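Local atomic coordinates of 401aa long hypothetical glucose-1-phosphate thymidylyltransferase (Sulfolobus tokodaii, PDB entry 2GGO), a protein that probably transfers nucleotidyl groups to sugar 1-phosphates and works as a bifunctional enzyme in making UDP-N-acetylglucosamine and UDP-N-acetylgalactosamine. Residues A[116-122]-A[196-202]; A[219-224]-A[279-283]; A[295-301]-A[312-318]. All coordinates share one frame; numbering follows the deposited sequence.

Contact 1: A[116-122]-A[196-202]; sequences ENAIIGV and RVKVIEY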
loop_
_atom_site.group_PDB
_atom_site.type_symbol
_atom_site.label_atom_id
_atom_site.label_comp_id
_atom_site.label_asym_id
_atom_site.label_seq_id
_atom_site.Cartn_x
_atom_site.Cartn_y
_atom_site.Cartn_z
ATOM N N GLU A 116 20.010 16.959 -16.418
ATOM C CA GLU A 116 18.877 16.762 -17.315
ATOM C C GLU A 116 17.655 16.207 -16.587
ATOM O O GLU A 116 17.757 15.681 -15.465
ATOM C CB GLU A 116 19.230 15.831 -18.475
ATOM C CG GLU A 116 20.705 15.773 -18.814
ATOM C CD GLU A 116 21.333 14.509 -18.303
ATOM O OE1 GLU A 116 22.457 14.538 -17.720
ATOM O OE2 GLU A 116 20.670 13.468 -18.494
ATOM N N ASN A 117 16.502 16.351 -17.237
ATOM C CA ASN A 117 15.286 15.691 -16.816
ATOM C C ASN A 117 15.471 14.195 -16.951
ATOM O O ASN A 117 15.837 13.712 -18.018
ATOM C CB ASN A 117 14.130 16.140 -17.681
ATOM C CG ASN A 117 13.824 17.606 -17.529
ATOM O OD1 ASN A 117 13.141 18.007 -16.611
ATOM N ND2 ASN A 117 14.309 18.419 -18.459
ATOM N N ALA A 118 15.226 13.451 -15.871
ATOM C CA ALA A 118 15.306 11.982 -15.915
ATOM C C ALA A 118 14.052 11.280 -15.332
ATOM O O ALA A 118 13.203 11.908 -14.704
ATOM C CB ALA A 118 16.595 11.487 -15.226
ATOM N N ILE A 119 13.975 9.972 -15.530
ATOM C CA ILE A 119 12.802 9.200 -15.183
ATOM C C ILE A 119 13.228 7.776 -14.908
ATOM O O ILE A 119 14.101 7.252 -15.586
ATOM C CB ILE A 119 11.775 9.317 -16.321
ATOM C CG1 ILE A 119 10.683 10.300 -15.925
ATOM C CG2 ILE A 119 11.195 7.973 -16.785
ATOM C CD1 ILE A 119 9.563 10.305 -16.882
ATOM N N ILE A 120 12.655 7.169 -13.868
ATOM C CA ILE A 120 12.969 5.774 -13.530
ATOM C C ILE A 120 11.970 4.833 -14.189
ATOM O O ILE A 120 10.786 5.129 -14.277
ATOM C CB ILE A 120 13.152 5.558 -12.009
ATOM C CG1 ILE A 120 14.407 6.325 -11.566
ATOM C CG2 ILE A 120 13.304 4.071 -11.668
ATOM C CD1 ILE A 120 14.601 6.477 -10.081
ATOM N N GLY A 121 12.490 3.734 -14.711
ATOM C CA GLY A 121 11.698 2.706 -15.345
ATOM C C GLY A 121 12.037 1.371 -14.733
ATOM O O GLY A 121 13.194 1.083 -14.401
ATOM N N VAL A 122 11.010 0.561 -14.563
ATOM C CA VAL A 122 11.148 -0.723 -13.915
ATOM C C VAL A 122 10.553 -1.776 -14.851
ATOM O O VAL A 122 9.580 -1.509 -15.571
ATOM C CB VAL A 122 10.469 -0.717 -12.491
ATOM C CG1 VAL A 122 8.994 -0.354 -12.568
ATOM C CG2 VAL A 122 10.671 -2.040 -11.762
ATOM N N ARG A 196 15.967 16.137 -23.877
ATOM C CA ARG A 196 16.484 14.817 -23.604
ATOM C C ARG A 196 16.086 14.460 -22.165
ATOM O O ARG A 196 16.459 15.156 -21.205
ATOM C CB ARG A 196 17.994 14.845 -23.822
ATOM C CG ARG A 196 18.828 13.948 -22.971
ATOM C CD ARG A 196 20.145 14.660 -22.708
ATOM N NE ARG A 196 21.132 13.777 -22.106
ATOM C CZ ARG A 196 21.825 12.862 -22.780
ATOM N NH1 ARG A 196 21.646 12.701 -24.093
ATOM N NH2 ARG A 196 22.702 12.101 -22.139
ATOM N N VAL A 197 15.287 13.397 -22.049
ATOM C CA VAL A 197 14.773 12.885 -20.781
ATOM C C VAL A 197 15.382 11.499 -20.543
ATOM O O VAL A 197 14.906 10.522 -21.116
ATOM C CB VAL A 197 13.234 12.779 -20.833
ATOM C CG1 VAL A 197 12.665 12.462 -19.474
ATOM C CG2 VAL A 197 12.638 14.056 -21.331
ATOM N N LYS A 198 16.446 11.417 -19.736
ATOM C CA LYS A 198 17.133 10.143 -19.433
ATOM C C LYS A 198 16.171 9.097 -18.891
ATOM O O LYS A 198 15.088 9.416 -18.418
ATOM C CB LYS A 198 18.236 10.349 -18.394
ATOM C CG LYS A 198 19.583 10.763 -18.930
ATOM C CD LYS A 198 20.710 10.513 -17.892
ATOM C CE LYS A 198 21.016 9.010 -17.692
ATOM N NZ LYS A 198 22.195 8.754 -16.800
ATOM N N VAL A 199 16.560 7.842 -18.970
ATOM C CA VAL A 199 15.770 6.787 -18.378
ATOM C C VAL A 199 16.757 5.886 -17.646
ATOM O O VAL A 199 17.619 5.248 -18.279
ATOM C CB VAL A 199 14.899 6.004 -19.430
ATOM C CG1 VAL A 199 14.533 4.617 -18.938
ATOM C CG2 VAL A 199 13.627 6.764 -19.769
ATOM N N ILE A 200 16.650 5.885 -16.310
ATOM C CA ILE A 200 17.383 4.944 -15.451
ATOM C C ILE A 200 16.475 3.741 -15.197
ATOM O O ILE A 200 15.275 3.893 -14.949
ATOM C CB ILE A 200 17.787 5.547 -14.073
ATOM C CG1 ILE A 200 17.985 7.066 -14.142
ATOM C CG2 ILE A 200 18.990 4.789 -13.462
ATOM C CD1 ILE A 200 19.097 7.535 -15.035
ATOM N N GLU A 201 17.053 2.550 -15.277
ATOM C CA GLU A 201 16.302 1.340 -15.057
ATOM C C GLU A 201 16.430 0.992 -13.584
ATOM O O GLU A 201 17.552 0.827 -13.067
ATOM C CB GLU A 201 16.821 0.201 -15.938
ATOM C CG GLU A 201 15.814 -0.939 -16.162
ATOM C CD GLU A 201 16.483 -2.288 -16.449
ATOM O OE1 GLU A 201 17.572 -2.319 -17.083
ATOM O OE2 GLU A 201 15.917 -3.329 -16.029
ATOM N N TYR A 202 15.275 0.913 -12.912
ATOM C CA TYR A 202 15.211 0.507 -11.512
ATOM C C TYR A 202 15.611 -0.955 -11.346
ATOM O O TYR A 202 15.116 -1.817 -12.084
ATOM C CB TYR A 202 13.805 0.734 -10.948
ATOM C CG TYR A 202 13.754 0.473 -9.468
ATOM C CD1 TYR A 202 14.368 1.346 -8.571
ATOM C CD2 TYR A 202 13.135 -0.658 -8.959
ATOM C CE1 TYR A 202 14.354 1.107 -7.206
ATOM C CE2 TYR A 202 13.114 -0.899 -7.591
ATOM C CZ TYR A 202 13.725 -0.011 -6.728
ATOM O OH TYR A 202 13.715 -0.236 -5.381
HETATM O O HOH W 1 16.016 17.321 -20.022
#
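Strands 117-122 and 197-201 run parallel, 28° apart, with Ile119 O taking Ile200 N and Gly121 O taking Tyr202 N, while Gly121 N gives to Ile200 O at 2.8 Å. The start of the pairing is looser: the bond from Ile119 N to Lys198 O is weak. Ahead of it, one water receives both Asn117 N and Asn117 ND2 and donates to Arg196 O, bridging the strands; Asn117 OD1 accepts instead from Asn164 N.

Ala118, Ile120, Lys198 and Ile200 point to one face, where helix 106-111 lies over Ala118, Ile120 and Ile200. The methyl CB of Ala118 sits 3.7 Å from Lys198 CB. The first torsion of Ile120 (-66°) turns CG2 away from its own backbone N, and this branch meets Tyr202 CB at 3.5 Å. This is the margin of the mixed sheet of a GT-A nucleotidyltransferase domain, with 197-201 as its outermost strand here. On the reverse face Ile119 CG2 crosses Val199 CG2 at 4.0 Å, and helix 184-194 covers Asn117, Ile119 and Val197. Ile119 lies about 5 Å, side chain to side chain, from Asn157, which probably binds the sugar phosphate.

Glu116 bends at its second torsion (104°), which brings its carboxylate to Arg196; its very close approach to the Lys198 methylenes is doubtful. Glu116 OE2 approaches the guanidinium edge near its plane, 3.7 Å from Arg196 NE, a long salt bridge. With an alanine here the carboxylate is gone, and Arg196 would probably lose this distant countercharge and be less restrained.

Contact 2: A[219-224]-A[279-283]; sequences NKWALD and PYTIL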
loop_
_atom_site.group_PDB
_atom_site.type_symbol
_atom_site.label_atom_id
_atom_site.label_comp_id
_atom_site.label_asym_id
_atom_site.label_seq_id
_atom_site.Cartn_x
_atom_site.Cartn_y
_atom_site.Cartn_z
ATOM N N ASN A 219 3.925 -6.314 2.350
ATOM C CA ASN A 219 4.227 -6.617 3.743
ATOM C C ASN A 219 4.928 -7.937 3.754
ATOM O O ASN A 219 5.815 -8.153 4.581
ATOM C CB ASN A 219 2.908 -6.706 4.541
ATOM C CG ASN A 219 2.609 -5.492 5.309
ATOM O OD1 ASN A 219 3.119 -5.297 6.393
ATOM N ND2 ASN A 219 1.750 -4.645 4.775
ATOM N N LYS A 220 4.580 -8.813 2.803
ATOM C CA LYS A 220 5.303 -10.098 2.695
ATOM C C LYS A 220 6.740 -9.843 2.291
ATOM O O LYS A 220 7.676 -10.248 2.974
ATOM C CB LYS A 220 4.636 -11.008 1.687
ATOM C CG LYS A 220 3.393 -11.741 2.203
ATOM C CD LYS A 220 2.862 -12.585 1.110
ATOM C CE LYS A 220 3.709 -13.868 0.979
ATOM N NZ LYS A 220 3.037 -14.617 -0.089
ATOM N N TRP A 221 6.919 -9.087 1.212
ATOM C CA TRP A 221 8.288 -8.670 0.844
ATOM C C TRP A 221 9.107 -8.099 2.017
ATOM O O TRP A 221 10.212 -8.546 2.325
ATOM C CB TRP A 221 8.259 -7.679 -0.309
ATOM C CG TRP A 221 9.650 -7.527 -0.860
ATOM C CD1 TRP A 221 10.242 -8.306 -1.818
ATOM C CD2 TRP A 221 10.647 -6.583 -0.432
ATOM N NE1 TRP A 221 11.538 -7.886 -2.026
ATOM C CE2 TRP A 221 11.811 -6.836 -1.184
ATOM C CE3 TRP A 221 10.659 -5.534 0.496
ATOM C CZ2 TRP A 221 12.974 -6.063 -1.039
ATOM C CZ3 TRP A 221 11.789 -4.796 0.651
ATOM C CH2 TRP A 221 12.947 -5.058 -0.107
ATOM N N ALA A 222 8.571 -7.095 2.674
ATOM C CA ALA A 222 9.245 -6.489 3.792
ATOM C C ALA A 222 9.627 -7.443 4.927
ATOM O O ALA A 222 10.673 -7.268 5.573
ATOM C CB ALA A 222 8.389 -5.305 4.339
ATOM N N LEU A 223 8.734 -8.392 5.226
ATOM C CA LEU A 223 8.965 -9.356 6.286
ATOM C C LEU A 223 10.159 -10.190 5.876
ATOM O O LEU A 223 11.068 -10.455 6.683
ATOM C CB LEU A 223 7.706 -10.232 6.529
ATOM C CG LEU A 223 7.866 -11.252 7.656
ATOM C CD1 LEU A 223 8.510 -10.634 8.896
ATOM C CD2 LEU A 223 6.507 -11.847 7.971
ATOM N N ASP A 224 10.190 -10.553 4.604
ATOM C CA ASP A 224 11.309 -11.340 4.116
ATOM C C ASP A 224 12.628 -10.564 4.164
ATOM O O ASP A 224 13.651 -11.084 4.627
ATOM C CB ASP A 224 11.030 -11.810 2.702
ATOM C CG ASP A 224 10.061 -12.970 2.658
ATOM O OD1 ASP A 224 9.970 -13.734 3.641
ATOM O OD2 ASP A 224 9.404 -13.140 1.616
ATOM N N PRO A 279 2.956 -18.867 8.643
ATOM C CA PRO A 279 3.782 -17.986 7.794
ATOM C C PRO A 279 3.047 -16.769 7.227
ATOM O O PRO A 279 1.927 -16.866 6.663
ATOM C CB PRO A 279 4.231 -18.929 6.670
ATOM C CG PRO A 279 4.409 -20.276 7.400
ATOM C CD PRO A 279 3.181 -20.311 8.330
ATOM N N TYR A 280 3.713 -15.639 7.342
ATOM C CA TYR A 280 3.297 -14.334 6.810
ATOM C C TYR A 280 2.198 -13.704 7.619
ATOM O O TYR A 280 1.436 -12.916 7.111
ATOM C CB TYR A 280 3.037 -14.361 5.300
ATOM C CG TYR A 280 4.320 -14.676 4.586
ATOM C CD1 TYR A 280 5.382 -13.746 4.595
ATOM C CD2 TYR A 280 4.516 -15.922 3.970
ATOM C CE1 TYR A 280 6.609 -14.032 3.963
ATOM C CE2 TYR A 280 5.733 -16.229 3.338
ATOM C CZ TYR A 280 6.776 -15.273 3.351
ATOM O OH TYR A 280 7.979 -15.567 2.739
ATOM N N THR A 281 2.193 -14.017 8.914
ATOM C CA THR A 281 1.330 -13.360 9.867
ATOM C C THR A 281 2.030 -12.070 10.247
ATOM O O THR A 281 3.121 -12.118 10.748
ATOM C CB THR A 281 1.108 -14.223 11.093
ATOM O OG1 THR A 281 0.241 -15.319 10.724
ATOM C CG2 THR A 281 0.427 -13.399 12.209
ATOM N N ILE A 282 1.371 -10.946 10.028
ATOM C CA ILE A 282 1.930 -9.642 10.337
ATOM C C ILE A 282 1.001 -8.921 11.274
ATOM O O ILE A 282 -0.070 -8.496 10.888
ATOM C CB ILE A 282 2.215 -8.815 8.982
ATOM C CG1 ILE A 282 3.419 -9.464 8.238
ATOM C CG2 ILE A 282 2.429 -7.275 9.203
ATOM C CD1 ILE A 282 3.034 -9.791 6.781
ATOM N N LEU A 283 1.367 -8.800 12.545
ATOM C CA LEU A 283 0.487 -8.045 13.422
ATOM C C LEU A 283 1.145 -6.722 13.637
ATOM O O LEU A 283 2.200 -6.712 14.303
ATOM C CB LEU A 283 0.357 -8.752 14.779
ATOM C CG LEU A 283 0.013 -10.232 14.539
ATOM C CD1 LEU A 283 0.280 -11.113 15.802
ATOM C CD2 LEU A 283 -1.407 -10.308 14.108
#
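Tyr280 and Ile282 meet Asn219, Lys220, Leu223 and Asp224 where helix 212-225 lies against the left-handed parallel beta-helix built from hexapeptide repeats. The axes of the helix segment 219-224 and strand 281-283 are nearly perpendicular, at 92°, and come no closer than 9.7 Å, so no backbone-to-backbone bond joins them and side chains carry the contact. Tyr280 has positive backbone torsions, a local turn leading into strand 281-283, and its side chain starts toward the helix.

The polar link is a hydrogen bond from Tyr280 OH to Asp224 OD1, 2.9 Å long. It uses the syn lone pair of OD1, on the side of the other carboxylate oxygen. The carboxylate stands at the edge of the ring, its plane turned 81° from that of the tyrosine.

The charged and aromatic contact comes from Lys220, whose chain bends at the third torsion (78°) and so carries its end across one face of the tyrosine. Lys220 CE lies over the middle of the ring, 3.7 Å from the Tyr280 centroid, a CH-pi contact. Lys220 NZ stands farther off, 4.8 Å from that centroid, in a cation-pi arrangement, and also forms a salt bridge with Glu297, so the ring supplements an ion pair.

The apolar contacts centre on Leu223. Its CD2 branch touches Tyr280 CD1 at 4.0 Å. The same CD2 meets Ile282 CG1 at 3.9 Å, the two chains sliding past each other in opposite directions.

Ile282 also reaches one helix turn back to Asn219. There Ile282 CD1 lies 3.8 Å from Asn219 CB, while Ile282 CG2 packs 3.5 Å from Asn219 OD1, an oxygen that accepts a hydrogen bond from Leu29 N.

Contact 3: A[295-301]-A[312-318]; sequences VKESVIM and VGDSVIA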
loop_
_atom_site.group_PDB
_atom_site.type_symbol
_atom_site.label_atom_id
_atom_site.label_comp_id
_atom_site.label_asym_id
_atom_site.label_seq_id
_atom_site.Cartn_x
_atom_site.Cartn_y
_atom_site.Cartn_z
ATOM N N VAL A 295 -4.035 -17.594 12.344
ATOM C CA VAL A 295 -3.841 -16.561 11.337
ATOM C C VAL A 295 -2.774 -17.017 10.363
ATOM O O VAL A 295 -1.814 -17.672 10.764
ATOM C CB VAL A 295 -3.390 -15.209 12.000
ATOM C CG1 VAL A 295 -3.107 -14.136 10.941
ATOM C CG2 VAL A 295 -4.405 -14.727 12.988
ATOM N N LYS A 296 -2.989 -16.704 9.081
ATOM C CA LYS A 296 -2.042 -17.056 8.050
ATOM C C LYS A 296 -2.029 -15.994 6.987
ATOM O O LYS A 296 -3.096 -15.564 6.495
ATOM C CB LYS A 296 -2.471 -18.372 7.390
ATOM C CG LYS A 296 -1.337 -19.012 6.576
ATOM C CD LYS A 296 -1.903 -19.592 5.319
ATOM C CE LYS A 296 -2.950 -18.777 4.707
ATOM N NZ LYS A 296 -3.264 -19.328 3.329
ATOM N N GLU A 297 -0.844 -15.605 6.566
ATOM C CA GLU A 297 -0.740 -14.626 5.482
ATOM C C GLU A 297 -1.725 -13.498 5.532
ATOM O O GLU A 297 -2.503 -13.269 4.594
ATOM C CB GLU A 297 -0.870 -15.290 4.125
ATOM C CG GLU A 297 -0.125 -14.490 3.075
ATOM C CD GLU A 297 0.327 -15.350 1.923
ATOM O OE1 GLU A 297 0.059 -14.991 0.756
ATOM O OE2 GLU A 297 0.947 -16.403 2.195
ATOM N N SER A 298 -1.683 -12.729 6.593
ATOM C CA SER A 298 -2.573 -11.560 6.693
ATOM C C SER A 298 -1.890 -10.443 7.420
ATOM O O SER A 298 -0.970 -10.667 8.177
ATOM C CB SER A 298 -3.861 -11.908 7.482
ATOM O OG SER A 298 -4.249 -13.215 7.152
ATOM N N VAL A 299 -2.426 -9.255 7.229
ATOM C CA VAL A 299 -1.937 -8.050 7.812
ATOM C C VAL A 299 -3.070 -7.593 8.683
ATOM O O VAL A 299 -4.205 -7.385 8.213
ATOM C CB VAL A 299 -1.647 -7.001 6.713
ATOM C CG1 VAL A 299 -1.015 -5.760 7.322
ATOM C CG2 VAL A 299 -0.696 -7.651 5.637
ATOM N N ILE A 300 -2.781 -7.465 9.949
ATOM C CA ILE A 300 -3.817 -7.062 10.917
ATOM C C ILE A 300 -3.228 -5.814 11.592
ATOM O O ILE A 300 -2.200 -5.865 12.235
ATOM C CB ILE A 300 -4.106 -8.219 11.923
ATOM C CG1 ILE A 300 -4.665 -9.479 11.198
ATOM C CG2 ILE A 300 -5.100 -7.827 12.967
ATOM C CD1 ILE A 300 -4.686 -10.762 12.105
ATOM N N MET A 301 -3.888 -4.686 11.359
ATOM C CA MET A 301 -3.401 -3.384 11.762
ATOM C C MET A 301 -3.635 -3.060 13.229
ATOM O O MET A 301 -4.108 -3.895 14.030
ATOM C CB MET A 301 -3.946 -2.316 10.796
ATOM C CG MET A 301 -3.515 -2.542 9.326
ATOM S SD MET A 301 -4.232 -1.464 8.079
ATOM C CE MET A 301 -3.557 -2.264 6.630
ATOM N N VAL A 312 -8.115 -16.521 10.431
ATOM C CA VAL A 312 -7.928 -15.397 9.475
ATOM C C VAL A 312 -6.875 -15.829 8.495
ATOM O O VAL A 312 -5.744 -16.025 8.883
ATOM C CB VAL A 312 -7.467 -14.073 10.206
ATOM C CG1 VAL A 312 -7.352 -12.871 9.310
ATOM C CG2 VAL A 312 -8.484 -13.713 11.306
ATOM N N GLY A 313 -7.200 -15.971 7.223
ATOM C CA GLY A 313 -6.224 -16.493 6.255
ATOM C C GLY A 313 -6.274 -15.520 5.108
ATOM O O GLY A 313 -7.323 -14.919 4.901
ATOM N N ASP A 314 -5.109 -15.123 4.573
ATOM C CA ASP A 314 -5.011 -14.268 3.381
ATOM C C ASP A 314 -5.818 -13.003 3.381
ATOM O O ASP A 314 -6.384 -12.599 2.346
ATOM C CB ASP A 314 -5.452 -15.052 2.208
ATOM C CG ASP A 314 -4.648 -16.347 2.058
ATOM O OD1 ASP A 314 -3.472 -16.179 1.633
ATOM O OD2 ASP A 314 -5.169 -17.487 2.379
ATOM N N SER A 315 -5.861 -12.341 4.491
ATOM C CA SER A 315 -6.704 -11.163 4.625
ATOM C C SER A 315 -5.984 -9.906 5.033
ATOM O O SER A 315 -4.832 -9.963 5.463
ATOM C CB SER A 315 -7.768 -11.462 5.659
ATOM O OG SER A 315 -8.310 -12.797 5.387
ATOM N N VAL A 316 -6.671 -8.786 4.884
ATOM C CA VAL A 316 -6.126 -7.509 5.392
ATOM C C VAL A 316 -7.128 -6.921 6.345
ATOM O O VAL A 316 -8.259 -6.628 5.943
ATOM C CB VAL A 316 -5.892 -6.451 4.313
ATOM C CG1 VAL A 316 -5.404 -5.147 5.000
ATOM C CG2 VAL A 316 -4.801 -6.902 3.320
ATOM N N ILE A 317 -6.741 -6.741 7.598
ATOM C CA ILE A 317 -7.727 -6.243 8.563
ATOM C C ILE A 317 -7.249 -4.926 9.155
ATOM O O ILE A 317 -6.145 -4.830 9.646
ATOM C CB ILE A 317 -7.937 -7.263 9.683
ATOM C CG1 ILE A 317 -8.599 -8.530 9.183
ATOM C CG2 ILE A 317 -8.772 -6.753 10.830
ATOM C CD1 ILE A 317 -8.481 -9.570 10.348
ATOM N N ALA A 318 -8.094 -3.908 9.116
ATOM C CA ALA A 318 -7.599 -2.584 9.363
ATOM C C ALA A 318 -7.519 -2.310 10.859
ATOM O O ALA A 318 -7.356 -3.299 11.634
ATOM C CB ALA A 318 -8.371 -1.573 8.591
HETATM O O HOH W 2 -1.872 -18.406 0.861
#
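Lys296 O is gripped twice, by Asp314 N across the contact at 2.8 Å and by Ser298 OG of its own segment at 2.7 Å. The hydroxyl sits above the carbonyl plane, 54° out of it, whereas the amide is only moderately tilted. Ser298 OG in turn weakly accepts Ser315 N.

Beside this, Lys296 NZ makes a salt bridge with Asp314 OD2, 2.8 Å away on the syn side. A water joins the same NZ to Asp314 OD1. The carboxylate has further partners in Asn331 and Arg352, which probably ease its closeness to Glu297, itself paired with Lys220.

Pairing stays in register through the bend: these are successive coils of a left-handed parallel beta-helix, crossing from one sheet to the next at Glu297 and Asp314, both with positive phi. Val299 O takes Ile317 N almost straight, at 2.7 Å. Inside the coils like residues stack side by side, Val295 on Val312, and Ile300 CG1 on Ile317 CD1 at 3.9 Å. Val299 and Val316 face outward to helix 212-225. There the extended Met301 chain crosses to Val316, its CE meeting CG1 at 3.8 Å.

How the contacts relate
The three contacts follow one another along the chain. Contact 1 belongs to the mixed sheet of the nucleotidyltransferase domain, its centre 31 Å from that of contact 2 and 37 Å from that of contact 3, on the other side of the chain's centre from the latter. Contact 2 ties helix 212-225 to the beta-helix, and contact 3 continues within the coils there. Contacts 2 and 3 have centres only 10 Å apart and touch: strands 281-283 and 298-300 are neighbours in one parallel sheet, with Ile282 N 3.0 Å from Ser298 O. Helix 212-225 packs on both, so the interface of this helix with the beta-helix includes consecutive coils.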